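Local structure of methanogen homoaconitase large subunit (Methanocaldococcus jannaschii, 4KP2) at residues 333-338 with 365-370; 318-323 with 425-430; 98-103 with 109-114. The protein catalyses, with its small partner subunit, the reversible dehydration of (R)-homocitrate to cis-homoaconitate and the hydration of the latter to homoisocitrate, using a [4Fe-4S] cluster. One frame throughout, in Å; residues are numbered along the deposited sequence.

Interaction 1 of 3, residues 333-338 with 365-370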
# COMPACT_ATOMS: atom_id res chain seq x y z
N GLU A 333 -16.17 10.27 -8.07
CA GLU A 333 -17.08 11.05 -7.24
C GLU A 333 -16.35 11.64 -6.04
O GLU A 333 -16.56 12.80 -5.68
CB GLU A 333 -18.25 10.17 -6.76
CG GLU A 333 -19.19 10.85 -5.77
CD GLU A 333 -20.09 11.89 -6.42
OE1 GLU A 333 -20.10 11.98 -7.66
OE2 GLU A 333 -20.79 12.61 -5.67
N ALA A 334 -15.49 10.83 -5.42
CA ALA A 334 -14.73 11.26 -4.26
C ALA A 334 -13.66 12.28 -4.66
O ALA A 334 -13.39 13.22 -3.92
CB ALA A 334 -14.10 10.07 -3.57
N ALA A 335 -13.06 12.07 -5.83
CA ALA A 335 -12.03 12.96 -6.34
C ALA A 335 -12.62 14.32 -6.68
O ALA A 335 -11.93 15.34 -6.64
CB ALA A 335 -11.35 12.36 -7.55
N LYS A 336 -13.91 14.34 -7.01
CA LYS A 336 -14.62 15.57 -7.33
C LYS A 336 -14.64 16.52 -6.14
O LYS A 336 -14.41 17.72 -6.29
CB LYS A 336 -16.04 15.25 -7.78
CG LYS A 336 -16.94 16.46 -7.92
CD LYS A 336 -18.33 16.04 -8.36
CE LYS A 336 -19.28 17.23 -8.40
NZ LYS A 336 -20.64 16.83 -8.88
N TYR A 337 -14.92 15.99 -4.95
CA TYR A 337 -14.96 16.80 -3.74
C TYR A 337 -13.58 16.94 -3.12
O TYR A 337 -13.37 17.76 -2.22
CB TYR A 337 -15.94 16.20 -2.73
CG TYR A 337 -17.39 16.36 -3.11
CD1 TYR A 337 -18.10 17.50 -2.75
CD2 TYR A 337 -18.06 15.37 -3.83
CE1 TYR A 337 -19.43 17.65 -3.10
CE2 TYR A 337 -19.39 15.52 -4.18
CZ TYR A 337 -20.07 16.66 -3.81
OH TYR A 337 -21.39 16.82 -4.15
N LEU A 338 -12.63 16.14 -3.60
CA LEU A 338 -11.26 16.18 -3.08
C LEU A 338 -10.38 16.98 -4.03
O LEU A 338 -9.19 17.16 -3.78
CB LEU A 338 -10.71 14.76 -2.94
CG LEU A 338 -9.86 14.48 -1.71
CD1 LEU A 338 -10.73 14.39 -0.47
CD2 LEU A 338 -9.06 13.20 -1.90
N GLU A 365 -6.93 8.90 -16.09
CA GLU A 365 -7.92 9.95 -15.92
C GLU A 365 -7.42 11.00 -14.93
O GLU A 365 -8.04 12.04 -14.74
CB GLU A 365 -9.25 9.35 -15.46
CG GLU A 365 -10.45 10.25 -15.65
CD GLU A 365 -11.76 9.51 -15.52
OE1 GLU A 365 -11.76 8.26 -15.65
OE2 GLU A 365 -12.80 10.16 -15.30
N GLY A 366 -6.29 10.70 -14.29
CA GLY A 366 -5.68 11.63 -13.36
C GLY A 366 -6.40 11.69 -12.02
O GLY A 366 -6.27 12.67 -11.28
N ILE A 367 -7.17 10.65 -11.72
CA ILE A 367 -7.92 10.59 -10.47
C ILE A 367 -7.01 10.30 -9.28
O ILE A 367 -7.18 10.87 -8.20
CB ILE A 367 -9.04 9.54 -10.55
CG1 ILE A 367 -9.99 9.86 -11.70
CG2 ILE A 367 -9.81 9.46 -9.24
CD1 ILE A 367 -11.19 8.94 -11.79
N ILE A 368 -6.03 9.43 -9.49
CA ILE A 368 -5.06 9.09 -8.45
C ILE A 368 -4.24 10.32 -8.06
O ILE A 368 -3.97 10.54 -6.87
CB ILE A 368 -4.13 7.94 -8.90
CG1 ILE A 368 -4.75 6.59 -8.56
CG2 ILE A 368 -2.77 8.04 -8.22
CD1 ILE A 368 -5.91 6.20 -9.44
N ASP A 369 -3.86 11.11 -9.06
CA ASP A 369 -3.08 12.32 -8.83
C ASP A 369 -3.77 13.25 -7.83
O ASP A 369 -3.12 13.79 -6.93
CB ASP A 369 -2.85 13.07 -10.15
CG ASP A 369 -2.11 12.22 -11.17
OD1 ASP A 369 -2.33 10.99 -11.20
OD2 ASP A 369 -1.31 12.79 -11.94
N ILE A 370 -5.07 13.41 -7.99
CA ILE A 370 -5.86 14.24 -7.09
C ILE A 370 -5.82 13.71 -5.67
O ILE A 370 -5.75 14.48 -4.71
CB ILE A 370 -7.33 14.34 -7.57
CG1 ILE A 370 -7.39 14.84 -9.01
CG2 ILE A 370 -8.13 15.24 -6.65
CD1 ILE A 370 -8.79 14.94 -9.56
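Ala335 meets the beta-branched side chains of Ile367 and Ile370 one helical turn apart, and this trio carries the tight part of the contact. The methyl of Ala335 points toward the first turn of helix 367-374, where its CB lies 3.7 Å from CG2 of Ile367. A small residue suits this place because the two backbones come close, the CA atoms of Ala335 and Ile367 being 6.3 Å apart. Ile370 turns its CG2 branch against the backbone carbonyls of Ala335 and Leu338: chi1 of -55° sets CG2 anti to the backbone N, and this branch rests 3.6 Å from Leu338 O and 3.8 Å from Ala335 O. Its longer arm follows more loosely, CD1 standing 4.2 Å from Ala335 CB. No hydrogen bond crosses the interface; shape and apolar surface hold it. Leu338 contributes mainly its backbone here, while its side chain packs on Phe371, Ala374 and Val432. The loose, polar side is that of Lys336, which starts away from the contact and is exposed, and of the exposed Glu365, whose salt bridge with Arg332 ties the start of the second segment back to helix 328-338. Ile368 and Asp369, by contrast, pack on Leu363 of the second subunit. Gly366, whose positive phi of 75° is easily adopted without a side chain, closes the preceding helix in a Schellman motif and also serves as N-cap of the next. Helix 328-338 links strand 317-320 to 348-351, and helix 367-374 is the second of two helices, after 356-363, between strands 348-351 and 377-378; they pack side by side in a helical layer of the alpha-beta-alpha sandwich.

Interaction 2 of 3, residues 318-323 with 425-430; sequences VFIGSC and KIAAIS
Strand 318-320 packs against helix 425-430 with their axes 8.5 Å apart at closest and their N-to-C directions 143° from parallel, and the CA atoms of Val318 and Ala427 are the nearest pair, at 6.4 Å. Val318 and Ile320 both direct their side chains at the helix, whereas Phe319 between them points to the other side of the sheet. Ala427 sits over the two branched residues, and its single methyl suits a place where the two backbones come this close. Val318 CG1, anti to the backbone N (chi1 175°), lies 3.3 Å from Ala427 O, a snug packing of methyl against carbonyl. Next to it, Ile320 CG1 lies against Ala427 CB at 3.7 Å. The extended end of the isoleucine chain lays CD1 alongside the same methyl, 3.9 Å from Ala428 N. The strand is the central one of a parallel five-stranded sheet in order 3-2-1-4-5, and the helix follows the edge strand 418-421; this is one face of the alpha-beta-alpha sandwich of the aconitase family. On the helix, Ser430 turns its hydroxyl back to Ile426 O at 2.8 Å, tilted 35° from the carbonyl plane, while its own backbone N binds that oxygen from the opposite face. The same hydroxyl is also hydrogen-bonded to Thr437 N, so this buried polar group is satisfied. Beyond the strand the chain passes through Gly321, whose backbone angles would set a side chain against the preceding carbonyl oxygen; Gly321 N lies above a face of the Phe319 ring, toward its rim, and is hydrogen-bonded to Thr403 OG1. The loop then leads to Cys323, a predicted ligand of the [4Fe-4S] cluster.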
# COMPACT_ATOMS: atom_id res chain seq x y z
N VAL A 318 -10.14 8.06 7.27
CA VAL A 318 -11.15 7.82 6.25
C VAL A 318 -10.65 6.83 5.21
O VAL A 318 -9.60 7.03 4.61
CB VAL A 318 -11.56 9.13 5.54
CG1 VAL A 318 -12.52 8.83 4.40
CG2 VAL A 318 -12.18 10.11 6.52
N PHE A 319 -11.41 5.76 5.01
CA PHE A 319 -11.06 4.77 3.99
C PHE A 319 -12.05 4.77 2.84
O PHE A 319 -13.27 4.78 3.04
CB PHE A 319 -10.96 3.37 4.60
CG PHE A 319 -10.82 2.29 3.57
CD1 PHE A 319 -9.70 2.23 2.76
CD2 PHE A 319 -11.80 1.32 3.42
CE1 PHE A 319 -9.56 1.24 1.81
CE2 PHE A 319 -11.67 0.32 2.48
CZ PHE A 319 -10.55 0.28 1.67
N ILE A 320 -11.52 4.77 1.62
CA ILE A 320 -12.35 4.75 0.42
C ILE A 320 -11.86 3.70 -0.56
O ILE A 320 -10.77 3.81 -1.11
CB ILE A 320 -12.34 6.12 -0.29
CG1 ILE A 320 -12.91 7.21 0.62
CG2 ILE A 320 -13.14 6.04 -1.59
CD1 ILE A 320 -12.91 8.58 -0.02
N GLY A 321 -12.67 2.66 -0.77
CA GLY A 321 -12.36 1.68 -1.79
C GLY A 321 -12.42 0.22 -1.37
O GLY A 321 -11.38 -0.44 -1.25
N SER A 322 -13.62 -0.28 -1.15
CA SER A 322 -13.81 -1.71 -0.90
C SER A 322 -14.60 -2.31 -2.06
O SER A 322 -14.72 -1.70 -3.12
CB SER A 322 -14.54 -1.93 0.42
OG SER A 322 -15.84 -1.36 0.39
N CYS A 323 -15.14 -3.51 -1.85
CA CYS A 323 -15.97 -4.15 -2.86
C CYS A 323 -17.26 -3.36 -3.05
O CYS A 323 -17.86 -3.37 -4.13
CB CYS A 323 -16.28 -5.59 -2.48
SG CYS A 323 -17.38 -6.45 -3.63
N LYS A 425 -18.68 9.94 -1.55
CA LYS A 425 -18.92 11.38 -1.55
C LYS A 425 -18.73 11.96 -0.15
O LYS A 425 -17.92 12.86 0.05
CB LYS A 425 -20.34 11.67 -2.04
CG LYS A 425 -20.76 13.12 -1.88
CD LYS A 425 -22.24 13.28 -2.19
CE LYS A 425 -22.70 14.71 -1.95
NZ LYS A 425 -24.18 14.84 -2.12
N ILE A 426 -19.48 11.43 0.81
CA ILE A 426 -19.41 11.89 2.19
C ILE A 426 -18.04 11.59 2.79
O ILE A 426 -17.51 12.37 3.58
CB ILE A 426 -20.51 11.24 3.05
CG1 ILE A 426 -21.88 11.48 2.43
CG2 ILE A 426 -20.47 11.77 4.48
CD1 ILE A 426 -23.03 10.89 3.22
N ALA A 427 -17.46 10.45 2.41
CA ALA A 427 -16.15 10.05 2.90
C ALA A 427 -15.07 11.05 2.49
O ALA A 427 -14.20 11.39 3.28
CB ALA A 427 -15.80 8.65 2.41
N ALA A 428 -15.15 11.51 1.25
CA ALA A 428 -14.19 12.47 0.73
C ALA A 428 -14.35 13.83 1.41
O ALA A 428 -13.37 14.45 1.81
CB ALA A 428 -14.33 12.61 -0.78
N ILE A 429 -15.59 14.28 1.52
CA ILE A 429 -15.90 15.57 2.14
C ILE A 429 -15.48 15.60 3.61
O ILE A 429 -14.90 16.57 4.08
CB ILE A 429 -17.40 15.90 2.03
CG1 ILE A 429 -17.82 15.97 0.56
CG2 ILE A 429 -17.71 17.22 2.72
CD1 ILE A 429 -19.30 16.20 0.36
N SER A 430 -15.77 14.51 4.32
CA SER A 430 -15.44 14.42 5.74
C SER A 430 -13.93 14.36 5.95
O SER A 430 -13.42 14.76 7.00
CB SER A 430 -16.12 13.21 6.38
OG SER A 430 -17.52 13.27 6.21

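Interaction 3 of 3, residues 98-103 with 109-114; sequences LALEFV and KNFHKG
Phe111 reaches from the short strand 111-112 across to helix 90-106, where Val103 and Leu100 receive it. Its CB already touches the helix, 3.7 Å from Val103 CG1. The ring then leaves the strand with CG anti to the backbone N (chi1 171°), which aims it at the helix, and CG sits against both valine methyls, 3.8 Å from Val103 CG1. Along one side of the ring CD1 meets Val103 CG2 at 3.6 Å, and CE1 stays by the same methyl at 4.0 Å. On the other side CE2 has passed the valine and comes 3.9 Å from Leu100 CD2. The tip, CZ, ends at that same methyl, 3.7 Å away. Val103 CG2 and Leu100 CD2 both approach the ring obliquely. The elements belong to the beta-alpha-beta unit formed by strand 77-80, helix 90-106 and strand 111-112, and Phe111 packs strand 111-112, parallel to 77-80, onto the helix that precedes it. A large flat group suits this span, since the CA atoms of Val103 and Phe111, the closest across the contact, are still 7.1 Å apart. The branched valine gives it two methyls close to the helix backbone, and the longer leucine arm reaches out to the ring tip. One ring face has Lys113 N above it, toward the rim, and Phe81 meets Phe111 edge-to-face. Asn110 is the centre of an inverse gamma turn, closed by a weak bond from Phe111 N to Lys109 O. Lys113 extends to the second subunit, where its NZ is hydrogen-bonded to the carbonyl oxygens of His344 and Val347 of that chain.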
# COMPACT_ATOMS: atom_id res chain seq x y z
N LEU A 98 0.93 -21.51 0.09
CA LEU A 98 0.12 -22.71 0.03
C LEU A 98 -0.93 -22.60 -1.07
O LEU A 98 -1.25 -23.58 -1.74
CB LEU A 98 -0.57 -22.96 1.37
CG LEU A 98 -0.10 -24.18 2.16
CD1 LEU A 98 -0.93 -24.35 3.42
CD2 LEU A 98 -0.17 -25.42 1.30
N ALA A 99 -1.45 -21.39 -1.26
CA ALA A 99 -2.43 -21.14 -2.30
C ALA A 99 -1.79 -21.28 -3.68
O ALA A 99 -2.45 -21.68 -4.64
CB ALA A 99 -3.04 -19.76 -2.13
N LEU A 100 -0.51 -20.94 -3.77
CA LEU A 100 0.23 -21.09 -5.01
C LEU A 100 0.42 -22.56 -5.37
O LEU A 100 0.47 -22.92 -6.54
CB LEU A 100 1.59 -20.39 -4.93
CG LEU A 100 1.58 -18.87 -5.02
CD1 LEU A 100 2.98 -18.31 -4.86
CD2 LEU A 100 0.98 -18.43 -6.34
N GLU A 101 0.52 -23.41 -4.34
CA GLU A 101 0.62 -24.85 -4.55
C GLU A 101 -0.66 -25.37 -5.20
O GLU A 101 -0.61 -26.13 -6.16
CB GLU A 101 0.86 -25.58 -3.23
CG GLU A 101 2.15 -25.21 -2.53
CD GLU A 101 2.40 -26.04 -1.29
OE1 GLU A 101 1.72 -27.08 -1.13
OE2 GLU A 101 3.26 -25.65 -0.47
N PHE A 102 -1.79 -24.95 -4.65
CA PHE A 102 -3.11 -25.33 -5.14
C PHE A 102 -3.27 -24.98 -6.62
O PHE A 102 -3.71 -25.80 -7.42
CB PHE A 102 -4.20 -24.66 -4.31
CG PHE A 102 -5.59 -24.89 -4.83
CD1 PHE A 102 -6.26 -26.06 -4.53
CD2 PHE A 102 -6.22 -23.93 -5.60
CE1 PHE A 102 -7.54 -26.27 -5.00
CE2 PHE A 102 -7.50 -24.13 -6.07
CZ PHE A 102 -8.16 -25.31 -5.77
N VAL A 103 -2.90 -23.75 -6.96
CA VAL A 103 -3.00 -23.27 -8.34
C VAL A 103 -2.04 -24.03 -9.25
O VAL A 103 -2.40 -24.41 -10.37
CB VAL A 103 -2.71 -21.76 -8.42
CG1 VAL A 103 -2.73 -21.29 -9.87
CG2 VAL A 103 -3.71 -20.98 -7.59
N LYS A 109 -5.96 -21.95 -14.17
CA LYS A 109 -5.59 -20.90 -15.12
C LYS A 109 -6.21 -19.57 -14.73
O LYS A 109 -5.63 -18.51 -14.96
CB LYS A 109 -6.00 -21.29 -16.54
CG LYS A 109 -5.28 -22.50 -17.08
CD LYS A 109 -5.67 -22.78 -18.52
CE LYS A 109 -4.92 -23.99 -19.07
NZ LYS A 109 -5.29 -24.25 -20.48
N ASN A 110 -7.40 -19.63 -14.13
CA ASN A 110 -8.08 -18.42 -13.68
C ASN A 110 -7.53 -17.93 -12.34
O ASN A 110 -8.28 -17.76 -11.38
CB ASN A 110 -9.58 -18.68 -13.55
CG ASN A 110 -10.20 -19.16 -14.84
OD1 ASN A 110 -9.74 -18.82 -15.93
ND2 ASN A 110 -11.25 -19.97 -14.73
N PHE A 111 -6.22 -17.70 -12.29
CA PHE A 111 -5.58 -17.24 -11.07
C PHE A 111 -5.16 -15.78 -11.17
O PHE A 111 -4.66 -15.34 -12.21
CB PHE A 111 -4.37 -18.11 -10.75
CG PHE A 111 -3.52 -17.58 -9.63
CD1 PHE A 111 -4.02 -17.52 -8.34
CD2 PHE A 111 -2.23 -17.14 -9.86
CE1 PHE A 111 -3.24 -17.03 -7.30
CE2 PHE A 111 -1.45 -16.65 -8.83
CZ PHE A 111 -1.95 -16.60 -7.55
N HIS A 112 -5.38 -15.03 -10.10
CA HIS A 112 -5.02 -13.62 -10.06
C HIS A 112 -4.14 -13.30 -8.86
O HIS A 112 -4.53 -13.50 -7.71
CB HIS A 112 -6.28 -12.75 -10.04
CG HIS A 112 -7.09 -12.85 -11.30
ND1 HIS A 112 -6.88 -12.03 -12.38
CD2 HIS A 112 -8.10 -13.68 -11.64
CE1 HIS A 112 -7.74 -12.34 -13.34
NE2 HIS A 112 -8.49 -13.34 -12.92
N LYS A 113 -2.94 -12.81 -9.15
CA LYS A 113 -1.97 -12.48 -8.11
C LYS A 113 -2.37 -11.23 -7.35
O LYS A 113 -3.42 -10.64 -7.60
CB LYS A 113 -0.59 -12.28 -8.74
CG LYS A 113 -0.12 -13.45 -9.58
CD LYS A 113 0.99 -13.04 -10.52
CE LYS A 113 2.18 -12.48 -9.76
NZ LYS A 113 3.26 -12.04 -10.68
N GLY A 114 -1.52 -10.83 -6.41
CA GLY A 114 -1.75 -9.61 -5.66
C GLY A 114 -1.63 -8.39 -6.55
O GLY A 114 -0.72 -8.29 -7.38

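Interactions 1 and 2 form one packed region, their centres 12 Å apart. Helix 328-338, which follows strand 317-320, joins them by lying between helices 367-374 and 424-433: Ala334 O touches Ala428 CB at 3.3 Å, and Leu338 CD1 lies 3.5 Å from Ala428 O. Segment 318-323 of interaction 2 ends in Cys323, a predicted cluster ligand, and the Ile320 side chain is about 12 Å from that of Cys386, another; interactions 1 and 3 lie away from these sites, and both touch the second subunit. Interaction 3 stands apart, its centre 33 Å from that of interaction 1 and 30 Å from that of interaction 2, in another parallel sheet of the same 3-2-1-4-5 order.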